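Side-chain contact in glial cell-derived neurotrophic factor (Rattus norvegicus, PDB 1AGQ), which probably acts as a secreted growth factor of the cystine-knot superfamily that promotes neuronal survival by binding cell-surface receptors: residues L49-L54 with L112-D117. Residues are numbered along the deposited sequence; the frame is centred on the assembly and turned at random.
Sequences LNVTDL and LSFLDD
The phenyl ring of F114 is met obliquely by V51, whose CG1 methyl stands 4.0 Å from CZ at the far end of the ring, while Y58 packs against the same ring in an edge-to-face pair. The contact joins the two elongated β-fingers of the TGF-β-like cystine-knot fold: strand 43-50 pairs antiparallel with 63-70 in one finger, and strand 112-115 pairs likewise with 121-124 in the other. V51 and F114 approach from opposite directions, and the interaction is purely apolar, with no hydrogen bond between 49-54 and 112-117. The two methyls of V51 divide the work. CG1 lies anti to the valine's own backbone N (chi1 168°), which directs it at the phenylalanine, whereas CG2 faces the other residue of strand 112-115 that takes part, L112, at a looser 4.5 Å from CD2. The two segments bury 93 Å² between them, and V51 and F114 are both buried; Y58 and E62 touch both side chains, L64 packs on V51 and L124 on F114. A backbone bond between D117 and E59 also links the fingers nearby. V51 opens the 3-10 turn 51-53 that follows strand 43-50; beyond it, L54 packs on I83 of the second subunit and bonds through its O to N86 ND2 of that subunit. The turn is closed by D53, whose N bonds to N50 O and whose carboxylate reaches back to the same residue: N50 N points almost straight at D53 OD2, 2.8 Å away, meeting it 43° out of the carboxylate plane.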
# COMPACT_ATOMS: atom_id res chain seq x y z
N LEU B 49 -6.41 -17.09 -12.88
CA LEU B 49 -6.15 -18.52 -12.97
C LEU B 49 -7.42 -19.29 -13.27
O LEU B 49 -8.52 -18.79 -13.16
CB LEU B 49 -5.57 -19.05 -11.66
CG LEU B 49 -4.27 -18.50 -11.05
CD1 LEU B 49 -4.15 -18.99 -9.62
CD2 LEU B 49 -3.08 -18.96 -11.86
N ASN B 50 -7.24 -20.55 -13.68
CA ASN B 50 -8.37 -21.42 -13.91
C ASN B 50 -8.47 -22.14 -12.58
O ASN B 50 -7.45 -22.44 -11.97
CB ASN B 50 -8.05 -22.45 -15.00
CG ASN B 50 -7.82 -21.81 -16.34
OD1 ASN B 50 -6.80 -22.08 -16.99
ND2 ASN B 50 -8.72 -20.96 -16.77
N VAL B 51 -9.67 -22.41 -12.11
CA VAL B 51 -9.79 -23.12 -10.86
C VAL B 51 -9.00 -24.43 -10.95
O VAL B 51 -8.54 -24.95 -9.94
CB VAL B 51 -11.25 -23.38 -10.52
CG1 VAL B 51 -11.37 -24.38 -9.37
CG2 VAL B 51 -11.90 -22.06 -10.15
N THR B 52 -8.84 -24.97 -12.15
CA THR B 52 -8.07 -26.20 -12.30
C THR B 52 -6.57 -25.93 -12.08
O THR B 52 -5.80 -26.85 -11.81
CB THR B 52 -8.32 -26.86 -13.69
OG1 THR B 52 -8.09 -25.92 -14.75
CG2 THR B 52 -9.76 -27.33 -13.78
N ASP B 53 -6.15 -24.66 -12.17
CA ASP B 53 -4.74 -24.29 -11.95
C ASP B 53 -4.38 -24.37 -10.45
O ASP B 53 -3.20 -24.42 -10.10
CB ASP B 53 -4.47 -22.83 -12.39
CG ASP B 53 -4.38 -22.66 -13.89
OD1 ASP B 53 -3.94 -23.59 -14.60
OD2 ASP B 53 -4.75 -21.56 -14.37
N LEU B 54 -5.39 -24.37 -9.58
CA LEU B 54 -5.16 -24.39 -8.14
C LEU B 54 -4.70 -25.71 -7.54
O LEU B 54 -4.32 -25.76 -6.37
CB LEU B 54 -6.41 -23.93 -7.41
CG LEU B 54 -7.10 -22.68 -7.95
CD1 LEU B 54 -8.36 -22.42 -7.13
CD2 LEU B 54 -6.15 -21.48 -7.90
N LEU B 112 -16.50 -18.50 -3.02
CA LEU B 112 -16.75 -18.72 -4.44
C LEU B 112 -17.49 -20.07 -4.52
O LEU B 112 -16.95 -21.09 -4.08
CB LEU B 112 -15.43 -18.80 -5.24
CG LEU B 112 -15.57 -19.40 -6.64
CD1 LEU B 112 -16.55 -18.58 -7.46
CD2 LEU B 112 -14.22 -19.45 -7.32
N SER B 113 -18.72 -20.04 -5.03
CA SER B 113 -19.56 -21.23 -5.18
C SER B 113 -19.59 -21.55 -6.67
O SER B 113 -19.65 -20.64 -7.50
CB SER B 113 -21.00 -20.93 -4.74
OG SER B 113 -21.13 -20.92 -3.34
N PHE B 114 -19.55 -22.83 -7.00
CA PHE B 114 -19.62 -23.21 -8.41
C PHE B 114 -19.97 -24.68 -8.53
O PHE B 114 -19.85 -25.45 -7.55
CB PHE B 114 -18.29 -22.91 -9.15
CG PHE B 114 -17.12 -23.72 -8.67
CD1 PHE B 114 -16.37 -23.30 -7.57
CD2 PHE B 114 -16.76 -24.91 -9.30
CE1 PHE B 114 -15.29 -24.05 -7.11
CE2 PHE B 114 -15.68 -25.67 -8.85
CZ PHE B 114 -14.95 -25.24 -7.75
N LEU B 115 -20.44 -25.07 -9.70
CA LEU B 115 -20.75 -26.46 -9.95
C LEU B 115 -19.63 -26.92 -10.87
O LEU B 115 -19.23 -26.19 -11.80
CB LEU B 115 -22.14 -26.61 -10.60
CG LEU B 115 -23.38 -26.11 -9.84
CD1 LEU B 115 -24.64 -26.45 -10.63
CD2 LEU B 115 -23.46 -26.74 -8.46
N ASP B 116 -19.06 -28.09 -10.59
CA ASP B 116 -17.98 -28.59 -11.43
C ASP B 116 -18.57 -29.24 -12.67
O ASP B 116 -19.78 -29.19 -12.88
CB ASP B 116 -17.09 -29.55 -10.66
CG ASP B 116 -17.77 -30.87 -10.30
OD1 ASP B 116 -18.88 -31.16 -10.80
OD2 ASP B 116 -17.17 -31.62 -9.50
N ASP B 117 -17.70 -29.84 -13.48
CA ASP B 117 -18.13 -30.48 -14.72
C ASP B 117 -19.19 -31.55 -14.51
O ASP B 117 -20.00 -31.81 -15.41
CB ASP B 117 -16.91 -31.06 -15.45
CG ASP B 117 -16.09 -29.98 -16.13
OD1 ASP B 117 -16.66 -28.93 -16.47
OD2 ASP B 117 -14.87 -30.20 -16.33